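Long-range contacts in 2-oxo-1,2-dihydroquinoline 8-monooxygenase, oxygenase component (Pseudomonas putida, PDB 1Z01), which probably hydroxylates 2-oxo-1,2-dihydroquinoline at its 8-position as the oxygenase component of a Rieske non-heme iron monooxygenase: residues L85-R90 and W106-T111; A47-E52 and N145-V150; P189-D194 and W329-R334. All blocks are in the same frame, centred on the assembly; numbering follows the deposited sequence.

Interaction 1: residues L85-R90 and W106-T111; sequences LHRGVR and WYHGFT. With FES (Fe2/s2 (inorganic) cluster), chain H.
The ring of His86 lies between two neighbours. Over one face is CE1 of Phe110, offset toward the rim. Over the opposite face, above the ring centre, is CG of Arg87. The edge of His86 points at a face of His108, with the two planes at 89°. On the other face of His108, offset toward the rim, is CD2 of Tyr107. The Phe110 ring receives CB of His86 over its centre, a CH-pi contact of 3.5 Å from CB to the ring centroid. The His86 and Phe110 rings are nearly parallel but slid apart. Leu85 CD1 meets the edge of Phe110 at CE2, 3.6 Å away. This is the cluster-binding end of a Rieske domain. His86 ND1 and His108 ND1 each bind the iron FE1 at 2.2 Å. Cys84 and Cys105 complete the cluster site. CG of His86 is anti to the backbone N (chi1 180°), which carries the ring from its loop across to the iron. Phe110 CD1 also touches the sulfide S1, at 3.3 Å. Replacing Phe110 with an alanine would probably uncover one face of His86 and open a gap beside S1. Farther along, Val89 CG1 sits at the edge of Tyr107, 3.7 Å from CD1. Trp106 NE1 donates to Arg90 O at 3.0 Å, nearly straight at 165°, with the oxygen in the indole plane. The second subunit covers the site: His86 NE2 bonds to Asp391, Arg87 NE bonds to Tyr376 OH and Arg87 NH1 forms a salt bridge with Glu214, all three of that subunit.

Interaction 2: residues A47-E52 and N145-V150; sequences ALFTHE and NGMIFV
The carbonyl oxygen of Ile148 takes two backbone N-H groups. Ala47 N donates to Ile148 O at 2.8 Å, nearly in line with the C=O. Leu48 N adds a weak bond to the same oxygen. This is a classic beta bulge, with Ala47 and Leu48 both facing Ile148. It lies between antiparallel strands 43-49 and 147-152 of the sheet in the Rieske part of the chain. Ile148 N returns a bond to Leu48 O at 2.8 Å. Next to this hydrogen-bonded pair, Phe49 and Met147 form a non-hydrogen-bonded pair. Their side chains lie side by side, point the same way and pack on Trp329 and Ile331 of strand 325-335. Phe49 CD2 is 4.0 Å from Met147 CG. Ala47 CB and Val150 CG2 are tightly packed at 3.4 Å. At the strand end, Thr50 N donates to Gly146 O from above the carbonyl plane. Phe49 N is held by Glu52 OE1, through the anti lone pair of that oxygen. The Thr50 rotation (chi1 -67°) sets OG1 beside the backbone N, near Gly146, where it bonds to Glu143. A water donates to Thr50 OG1 at 2.9 Å and accepts from Gly146 N at 2.8 Å.

Interaction 3: residues P189-D194 and W329-R334; sequences PSVLDD and WEILVR
No hydrogen bond joins Pro189 and Val191 to the strand residues Ile331 and Val333 that they cover. A loop rests on these strand side chains by van der Waals contact, mostly between apolar groups. CG of the Pro189 ring lies 3.6 Å from Val333 O and 4.2 Å from Val333 CG1. The same carbon reaches the backbone of Arg334 at CA. Val191 uses one methyl for two partners. Its CG2 is 4.1 Å from Ile331 CD1 and also 4.1 Å from Val333 CG2. Val191 crosses each of these side chains at about a right angle. With CG1 anti to the backbone N (chi1 -179°), CG2 is the branch turned to the strand. Val333, by contrast, uses both methyls. CG2 goes to Val191, and CG1 faces Pro189 CG and Ser190 O. The loop holds its own shape. Ser190 to Asp193 form a type I beta turn, with Asp193 N bonded to Ser190 O. Asp193 OD1 accepts from Ser190 N at 2.8 Å, met from above the carboxylate plane. Its other oxygen, OD2, forms a salt bridge with Arg172. Val198 of strand 196-206 touches Val191, Ile331 and Val333, so three elements share this buried patch. The contact joins the loop leading into strand 196-206 to strand 325-335, its antiparallel neighbour in the large sheet of the Bet v 1-like catalytic domain of ring hydroxylases.

In the fold
All three contacts are largely buried, but their chemistry differs. Interaction 1 is built of metal ligands and closely packed aromatic rings, beside a second subunit. Its centre is about 30 Å from the centre of the chain. Interactions 2 and 3 lie nearer that centre, at about 13 and 14 Å, and no other chain touches them. Interaction 2 relies on backbone bonds between strands, interaction 3 on a proline ring and methyl groups. These two meet where the Rieske part adjoins the ring-hydroxylase part: Asn145 ND2 probably bonds to Val191 O, and Ala47 O touches the Trp329 ring. Interaction 1 is nested within the loop closed by interaction 2, yet their centres are about 26 Å apart.

Interaction 1: residues L85-R90 and W106-T111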
loop_
_atom_site.group_PDB
_atom_site.type_symbol
_atom_site.label_atom_id
_atom_site.label_comp_id
_atom_site.label_asym_id
_atom_site.label_seq_id
_atom_site.Cartn_x
_atom_site.Cartn_y
_atom_site.Cartn_z
ATOM N N LEU A 85 -13.967 -13.663 -20.593
ATOM C CA LEU A 85 -12.859 -13.861 -21.512
ATOM C C LEU A 85 -12.712 -12.737 -22.537
ATOM O O LEU A 85 -11.719 -12.693 -23.252
ATOM C CB LEU A 85 -12.980 -15.228 -22.208
ATOM C CG LEU A 85 -14.196 -15.562 -23.074
ATOM C CD1 LEU A 85 -14.052 -14.895 -24.445
ATOM C CD2 LEU A 85 -14.307 -17.077 -23.241
ATOM N N HIS A 86 -13.677 -11.822 -22.609
ATOM C CA HIS A 86 -13.567 -10.717 -23.566
ATOM C C HIS A 86 -12.486 -9.755 -23.093
ATOM O O HIS A 86 -11.386 -9.703 -23.658
ATOM C CB HIS A 86 -14.880 -9.933 -23.694
ATOM C CG HIS A 86 -14.803 -8.788 -24.662
ATOM N ND1 HIS A 86 -15.468 -7.596 -24.465
ATOM C CD2 HIS A 86 -14.171 -8.670 -25.856
ATOM C CE1 HIS A 86 -15.253 -6.794 -25.492
ATOM N NE2 HIS A 86 -14.468 -7.421 -26.351
ATOM N N ARG A 87 -12.809 -8.985 -22.054
ATOM C CA ARG A 87 -11.866 -8.016 -21.517
ATOM C C ARG A 87 -11.615 -8.112 -20.009
ATOM O O ARG A 87 -11.311 -7.121 -19.342
ATOM C CB ARG A 87 -12.283 -6.604 -21.952
ATOM C CG ARG A 87 -12.206 -6.461 -23.478
ATOM C CD ARG A 87 -12.274 -5.030 -23.962
ATOM N NE ARG A 87 -11.081 -4.268 -23.604
ATOM C CZ ARG A 87 -10.807 -3.051 -24.064
ATOM N NH1 ARG A 87 -9.701 -2.436 -23.677
ATOM N NH2 ARG A 87 -11.623 -2.450 -24.920
ATOM N N GLY A 88 -11.749 -9.335 -19.502
ATOM C CA GLY A 88 -11.457 -9.662 -18.114
ATOM C C GLY A 88 -12.120 -9.058 -16.891
ATOM O O GLY A 88 -11.494 -9.036 -15.825
ATOM N N VAL A 89 -13.352 -8.570 -17.000
ATOM C CA VAL A 89 -14.005 -8.019 -15.820
ATOM C C VAL A 89 -14.583 -9.178 -15.021
ATOM O O VAL A 89 -14.711 -10.286 -15.532
ATOM C CB VAL A 89 -15.147 -7.039 -16.190
ATOM C CG1 VAL A 89 -14.617 -5.946 -17.097
ATOM C CG2 VAL A 89 -16.299 -7.785 -16.834
ATOM N N ARG A 90 -14.903 -8.938 -13.755
ATOM C CA ARG A 90 -15.498 -9.987 -12.953
ATOM C C ARG A 90 -16.993 -9.990 -13.235
ATOM O O ARG A 90 -17.663 -8.958 -13.154
ATOM C CB ARG A 90 -15.234 -9.760 -11.465
ATOM C CG ARG A 90 -13.818 -10.096 -11.059
ATOM C CD ARG A 90 -13.596 -9.934 -9.575
ATOM N NE ARG A 90 -13.738 -8.545 -9.165
ATOM C CZ ARG A 90 -13.159 -8.030 -8.085
ATOM N NH1 ARG A 90 -13.350 -6.761 -7.784
ATOM N NH2 ARG A 90 -12.381 -8.781 -7.312
ATOM N N TRP A 106 -22.046 -8.229 -17.667
ATOM C CA TRP A 106 -22.806 -6.977 -17.652
ATOM C C TRP A 106 -22.204 -5.859 -18.506
ATOM O O TRP A 106 -22.840 -4.830 -18.718
ATOM C CB TRP A 106 -22.896 -6.477 -16.210
ATOM C CG TRP A 106 -21.557 -6.528 -15.514
ATOM C CD1 TRP A 106 -21.029 -7.583 -14.822
ATOM C CD2 TRP A 106 -20.566 -5.496 -15.485
ATOM N NE1 TRP A 106 -19.772 -7.269 -14.364
ATOM C CE2 TRP A 106 -19.464 -5.993 -14.757
ATOM C CE3 TRP A 106 -20.501 -4.196 -16.005
ATOM C CZ2 TRP A 106 -18.309 -5.235 -14.533
ATOM C CZ3 TRP A 106 -19.349 -3.442 -15.781
ATOM C CH2 TRP A 106 -18.271 -3.967 -15.052
ATOM N N TYR A 107 -20.985 -6.064 -18.994
ATOM C CA TYR A 107 -20.293 -5.038 -19.777
ATOM C C TYR A 107 -20.613 -5.037 -21.266
ATOM O O TYR A 107 -21.196 -4.072 -21.768
ATOM C CB TYR A 107 -18.778 -5.168 -19.561
ATOM C CG TYR A 107 -17.986 -3.889 -19.728
ATOM C CD1 TYR A 107 -16.658 -3.816 -19.301
ATOM C CD2 TYR A 107 -18.548 -2.760 -20.319
ATOM C CE1 TYR A 107 -15.909 -2.651 -19.460
ATOM C CE2 TYR A 107 -17.808 -1.590 -20.486
ATOM C CZ TYR A 107 -16.489 -1.543 -20.055
ATOM O OH TYR A 107 -15.739 -0.398 -20.237
ATOM N N HIS A 108 -20.220 -6.093 -21.979
ATOM C CA HIS A 108 -20.494 -6.164 -23.413
ATOM C C HIS A 108 -21.380 -7.341 -23.794
ATOM O O HIS A 108 -21.543 -7.647 -24.975
ATOM C CB HIS A 108 -19.200 -6.217 -24.229
ATOM C CG HIS A 108 -18.241 -5.111 -23.916
ATOM N ND1 HIS A 108 -17.195 -5.255 -23.028
ATOM C CD2 HIS A 108 -18.179 -3.833 -24.363
ATOM C CE1 HIS A 108 -16.528 -4.118 -22.944
ATOM N NE2 HIS A 108 -17.104 -3.238 -23.745
ATOM N N GLY A 109 -21.937 -8.018 -22.797
ATOM C CA GLY A 109 -22.845 -9.110 -23.094
ATOM C C GLY A 109 -22.355 -10.513 -23.395
ATOM O O GLY A 109 -23.166 -11.345 -23.797
ATOM N N PHE A 110 -21.063 -10.797 -23.241
ATOM C CA PHE A 110 -20.600 -12.163 -23.485
ATOM C C PHE A 110 -21.411 -13.037 -22.529
ATOM O O PHE A 110 -21.520 -12.736 -21.345
ATOM C CB PHE A 110 -19.103 -12.295 -23.197
ATOM C CG PHE A 110 -18.225 -11.949 -24.373
ATOM C CD1 PHE A 110 -18.453 -10.801 -25.124
ATOM C CD2 PHE A 110 -17.155 -12.771 -24.721
ATOM C CE1 PHE A 110 -17.628 -10.477 -26.206
ATOM C CE2 PHE A 110 -16.325 -12.454 -25.798
ATOM C CZ PHE A 110 -16.564 -11.303 -26.542
ATOM N N THR A 111 -21.986 -14.114 -23.048
ATOM C CA THR A 111 -22.833 -14.993 -22.249
ATOM C C THR A 111 -22.302 -16.426 -22.212
ATOM O O THR A 111 -21.991 -17.007 -23.252
ATOM C CB THR A 111 -24.266 -14.958 -22.819
ATOM O OG1 THR A 111 -24.729 -13.603 -22.809
ATOM C CG2 THR A 111 -25.213 -15.828 -22.005
HETATM FE FE1 FES H . -16.615 -7.341 -22.648
HETATM FE FE2 FES H . -17.135 -8.994 -20.677
HETATM S S1 FES H . -18.303 -8.782 -22.512
HETATM S S2 FES H . -15.469 -7.587 -20.726
#

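Interaction 2: residues A47-E52 and N145-V150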
loop_
_atom_site.group_PDB
_atom_site.type_symbol
_atom_site.label_atom_id
_atom_site.label_comp_id
_atom_site.label_asym_id
_atom_site.label_seq_id
_atom_site.Cartn_x
_atom_site.Cartn_y
_atom_site.Cartn_z
ATOM N N ALA A 47 -16.310 -23.124 -0.175
ATOM C CA ALA A 47 -16.443 -21.830 -0.853
ATOM C C ALA A 47 -17.352 -20.845 -0.127
ATOM O O ALA A 47 -16.972 -19.698 0.133
ATOM C CB ALA A 47 -16.960 -22.039 -2.278
ATOM N N LEU A 48 -18.561 -21.299 0.184
ATOM C CA LEU A 48 -19.548 -20.478 0.868
ATOM C C LEU A 48 -20.440 -21.388 1.691
ATOM O O LEU A 48 -20.466 -22.603 1.472
ATOM C CB LEU A 48 -20.426 -19.745 -0.155
ATOM C CG LEU A 48 -19.801 -18.654 -1.020
ATOM C CD1 LEU A 48 -20.754 -18.284 -2.131
ATOM C CD2 LEU A 48 -19.478 -17.441 -0.159
ATOM N N PHE A 49 -21.146 -20.809 2.657
ATOM C CA PHE A 49 -22.092 -21.587 3.441
ATOM C C PHE A 49 -23.336 -21.505 2.575
ATOM O O PHE A 49 -23.518 -20.527 1.858
ATOM C CB PHE A 49 -22.392 -20.925 4.788
ATOM C CG PHE A 49 -21.344 -21.160 5.844
ATOM C CD1 PHE A 49 -20.598 -20.096 6.346
ATOM C CD2 PHE A 49 -21.129 -22.434 6.359
ATOM C CE1 PHE A 49 -19.656 -20.297 7.349
ATOM C CE2 PHE A 49 -20.188 -22.647 7.365
ATOM C CZ PHE A 49 -19.450 -21.576 7.861
ATOM N N THR A 50 -24.185 -22.522 2.634
ATOM C CA THR A 50 -25.412 -22.529 1.850
ATOM C C THR A 50 -26.215 -21.245 2.022
ATOM O O THR A 50 -26.763 -20.713 1.056
ATOM C CB THR A 50 -26.297 -23.726 2.251
ATOM O OG1 THR A 50 -25.633 -24.932 1.865
ATOM C CG2 THR A 50 -27.678 -23.657 1.582
ATOM N N HIS A 51 -26.287 -20.744 3.250
ATOM C CA HIS A 51 -27.047 -19.528 3.520
ATOM C C HIS A 51 -26.473 -18.285 2.846
ATOM O O HIS A 51 -27.138 -17.256 2.783
ATOM C CB HIS A 51 -27.189 -19.300 5.034
ATOM C CG HIS A 51 -25.906 -18.975 5.730
ATOM N ND1 HIS A 51 -25.283 -17.750 5.615
ATOM C CD2 HIS A 51 -25.146 -19.704 6.582
ATOM C CE1 HIS A 51 -24.198 -17.738 6.370
ATOM N NE2 HIS A 51 -24.092 -18.911 6.966
ATOM N N GLU A 52 -25.252 -18.379 2.326
ATOM C CA GLU A 52 -24.631 -17.239 1.647
ATOM C C GLU A 52 -24.978 -17.194 0.163
ATOM O O GLU A 52 -24.560 -16.280 -0.547
ATOM C CB GLU A 52 -23.111 -17.280 1.800
ATOM C CG GLU A 52 -22.620 -16.948 3.197
ATOM C CD GLU A 52 -21.119 -17.004 3.294
ATOM O OE1 GLU A 52 -20.558 -18.120 3.202
ATOM O OE2 GLU A 52 -20.494 -15.933 3.461
ATOM N N ASN A 145 -25.042 -30.538 3.684
ATOM C CA ASN A 145 -25.280 -30.100 5.054
ATOM C C ASN A 145 -24.881 -28.661 5.383
ATOM O O ASN A 145 -24.221 -28.408 6.396
ATOM C CB ASN A 145 -24.591 -31.056 6.033
ATOM C CG ASN A 145 -25.163 -32.454 5.965
ATOM O OD1 ASN A 145 -26.380 -32.629 5.944
ATOM N ND2 ASN A 145 -24.293 -33.454 5.930
ATOM N N GLY A 146 -25.284 -27.724 4.528
ATOM C CA GLY A 146 -24.992 -26.322 4.779
ATOM C C GLY A 146 -23.712 -25.740 4.222
ATOM O O GLY A 146 -23.462 -24.543 4.376
ATOM N N MET A 147 -22.898 -26.565 3.573
ATOM C CA MET A 147 -21.649 -26.075 3.009
ATOM C C MET A 147 -21.494 -26.331 1.526
ATOM O O MET A 147 -21.779 -27.428 1.033
ATOM C CB MET A 147 -20.467 -26.683 3.759
ATOM C CG MET A 147 -20.345 -26.157 5.166
ATOM S SD MET A 147 -18.904 -26.782 5.997
ATOM C CE MET A 147 -17.640 -25.771 5.207
ATOM N N ILE A 148 -21.037 -25.303 0.811
ATOM C CA ILE A 148 -20.820 -25.407 -0.628
ATOM C C ILE A 148 -19.331 -25.589 -0.894
ATOM O O ILE A 148 -18.555 -24.660 -0.707
ATOM C CB ILE A 148 -21.297 -24.132 -1.359
ATOM C CG1 ILE A 148 -22.811 -23.987 -1.207
ATOM C CG2 ILE A 148 -20.916 -24.196 -2.836
ATOM C CD1 ILE A 148 -23.357 -22.675 -1.734
ATOM N N PHE A 149 -18.934 -26.790 -1.311
ATOM C CA PHE A 149 -17.532 -27.049 -1.615
ATOM C C PHE A 149 -17.312 -26.908 -3.113
ATOM O O PHE A 149 -18.197 -27.232 -3.923
ATOM C CB PHE A 149 -17.097 -28.453 -1.179
ATOM C CG PHE A 149 -17.019 -28.633 0.307
ATOM C CD1 PHE A 149 -18.142 -29.008 1.039
ATOM C CD2 PHE A 149 -15.826 -28.417 0.982
ATOM C CE1 PHE A 149 -18.073 -29.165 2.419
ATOM C CE2 PHE A 149 -15.750 -28.572 2.363
ATOM C CZ PHE A 149 -16.877 -28.947 3.082
ATOM N N VAL A 150 -16.125 -26.427 -3.475
ATOM C CA VAL A 150 -15.767 -26.235 -4.872
ATOM C C VAL A 150 -14.413 -26.861 -5.171
ATOM O O VAL A 150 -13.461 -26.716 -4.399
ATOM C CB VAL A 150 -15.715 -24.728 -5.223
ATOM C CG1 VAL A 150 -15.329 -24.536 -6.691
ATOM C CG2 VAL A 150 -17.063 -24.096 -4.953
HETATM O O HOH W 1 -26.844 -27.571 2.181
#

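Interaction 3: residues P189-D194 and W329-R334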
loop_
_atom_site.group_PDB
_atom_site.type_symbol
_atom_site.label_atom_id
_atom_site.label_comp_id
_atom_site.label_asym_id
_atom_site.label_seq_id
_atom_site.Cartn_x
_atom_site.Cartn_y
_atom_site.Cartn_z
ATOM N N PRO A 189 -18.386 -36.877 14.113
ATOM C CA PRO A 189 -19.185 -36.869 12.889
ATOM C C PRO A 189 -18.468 -36.120 11.773
ATOM O O PRO A 189 -17.562 -35.320 12.021
ATOM C CB PRO A 189 -20.461 -36.159 13.320
ATOM C CG PRO A 189 -19.954 -35.159 14.307
ATOM C CD PRO A 189 -18.974 -35.983 15.127
ATOM N N SER A 190 -18.888 -36.386 10.544
ATOM C CA SER A 190 -18.317 -35.750 9.372
ATOM C C SER A 190 -19.363 -34.834 8.757
ATOM O O SER A 190 -20.556 -34.988 8.997
ATOM C CB SER A 190 -17.905 -36.816 8.358
ATOM O OG SER A 190 -17.450 -36.235 7.149
ATOM N N VAL A 191 -18.916 -33.863 7.976
ATOM C CA VAL A 191 -19.844 -32.956 7.320
ATOM C C VAL A 191 -20.644 -33.789 6.319
ATOM O O VAL A 191 -21.736 -33.399 5.892
ATOM C CB VAL A 191 -19.085 -31.832 6.576
ATOM C CG1 VAL A 191 -20.078 -30.867 5.921
ATOM C CG2 VAL A 191 -18.166 -31.091 7.567
ATOM N N LEU A 192 -20.098 -34.951 5.964
ATOM C CA LEU A 192 -20.740 -35.844 5.007
ATOM C C LEU A 192 -21.830 -36.737 5.603
ATOM O O LEU A 192 -22.633 -37.315 4.871
ATOM C CB LEU A 192 -19.683 -36.718 4.333
ATOM C CG LEU A 192 -18.734 -36.018 3.354
ATOM C CD1 LEU A 192 -17.685 -36.997 2.861
ATOM C CD2 LEU A 192 -19.535 -35.473 2.180
ATOM N N ASP A 193 -21.860 -36.844 6.928
ATOM C CA ASP A 193 -22.846 -37.679 7.615
ATOM C C ASP A 193 -24.277 -37.159 7.512
ATOM O O ASP A 193 -24.506 -35.953 7.511
ATOM C CB ASP A 193 -22.479 -37.799 9.095
ATOM C CG ASP A 193 -21.231 -38.622 9.326
ATOM O OD1 ASP A 193 -20.651 -38.506 10.427
ATOM O OD2 ASP A 193 -20.838 -39.390 8.422
ATOM N N ASP A 194 -25.241 -38.072 7.439
ATOM C CA ASP A 194 -26.648 -37.684 7.371
ATOM C C ASP A 194 -27.007 -37.005 8.675
ATOM O O ASP A 194 -26.557 -37.427 9.741
ATOM C CB ASP A 194 -27.557 -38.906 7.205
ATOM C CG ASP A 194 -27.437 -39.547 5.842
ATOM O OD1 ASP A 194 -28.111 -40.578 5.617
ATOM O OD2 ASP A 194 -26.677 -39.021 4.997
ATOM N N TRP A 329 -11.819 -20.781 7.942
ATOM C CA TRP A 329 -13.101 -21.399 8.283
ATOM C C TRP A 329 -12.999 -22.093 9.632
ATOM O O TRP A 329 -12.027 -22.787 9.919
ATOM C CB TRP A 329 -13.502 -22.438 7.244
ATOM C CG TRP A 329 -13.835 -21.867 5.924
ATOM C CD1 TRP A 329 -12.985 -21.218 5.063
ATOM C CD2 TRP A 329 -15.115 -21.878 5.298
ATOM N NE1 TRP A 329 -13.668 -20.827 3.940
ATOM C CE2 TRP A 329 -14.980 -21.220 4.059
ATOM C CE3 TRP A 329 -16.371 -22.379 5.667
ATOM C CZ2 TRP A 329 -16.058 -21.050 3.181
ATOM C CZ3 TRP A 329 -17.439 -22.208 4.794
ATOM C CH2 TRP A 329 -17.275 -21.551 3.568
ATOM N N GLU A 330 -14.034 -21.925 10.439
ATOM C CA GLU A 330 -14.080 -22.496 11.772
ATOM C C GLU A 330 -15.491 -23.024 12.016
ATOM O O GLU A 330 -16.416 -22.246 12.219
ATOM C CB GLU A 330 -13.734 -21.382 12.750
ATOM C CG GLU A 330 -13.539 -21.777 14.172
ATOM C CD GLU A 330 -13.132 -20.582 15.017
ATOM O OE1 GLU A 330 -12.940 -20.761 16.237
ATOM O OE2 GLU A 330 -13.008 -19.464 14.458
ATOM N N ILE A 331 -15.666 -24.342 11.982
ATOM C CA ILE A 331 -16.992 -24.905 12.195
ATOM C C ILE A 331 -17.025 -26.031 13.216
ATOM O O ILE A 331 -16.021 -26.695 13.458
ATOM C CB ILE A 331 -17.607 -25.453 10.878
ATOM C CG1 ILE A 331 -16.805 -26.655 10.383
ATOM C CG2 ILE A 331 -17.613 -24.384 9.816
ATOM C CD1 ILE A 331 -17.485 -27.415 9.248
ATOM N N LEU A 332 -18.203 -26.226 13.806
ATOM C CA LEU A 332 -18.454 -27.281 14.787
ATOM C C LEU A 332 -19.551 -28.143 14.181
ATOM O O LEU A 332 -20.546 -27.627 13.685
ATOM C CB LEU A 332 -18.929 -26.687 16.114
ATOM C CG LEU A 332 -17.926 -25.786 16.843
ATOM C CD1 LEU A 332 -18.506 -25.326 18.178
ATOM C CD2 LEU A 332 -16.628 -26.555 17.065
ATOM N N VAL A 333 -19.362 -29.454 14.203
ATOM C CA VAL A 333 -20.349 -30.350 13.622
ATOM C C VAL A 333 -20.882 -31.338 14.648
ATOM O O VAL A 333 -20.155 -31.784 15.533
ATOM C CB VAL A 333 -19.750 -31.140 12.429
ATOM C CG1 VAL A 333 -20.827 -31.965 11.762
ATOM C CG2 VAL A 333 -19.113 -30.184 11.423
ATOM N N ARG A 334 -22.164 -31.663 14.523
ATOM C CA ARG A 334 -22.826 -32.614 15.407
ATOM C C ARG A 334 -23.995 -33.212 14.651
ATOM O O ARG A 334 -24.701 -32.501 13.933
ATOM C CB ARG A 334 -23.349 -31.927 16.668
ATOM C CG ARG A 334 -24.125 -32.877 17.561
ATOM C CD ARG A 334 -24.393 -32.314 18.938
ATOM N NE ARG A 334 -24.888 -33.366 19.826
ATOM C CZ ARG A 334 -24.570 -33.466 21.112
ATOM N NH1 ARG A 334 -25.062 -34.455 21.845
ATOM N NH2 ARG A 334 -23.756 -32.579 21.670
#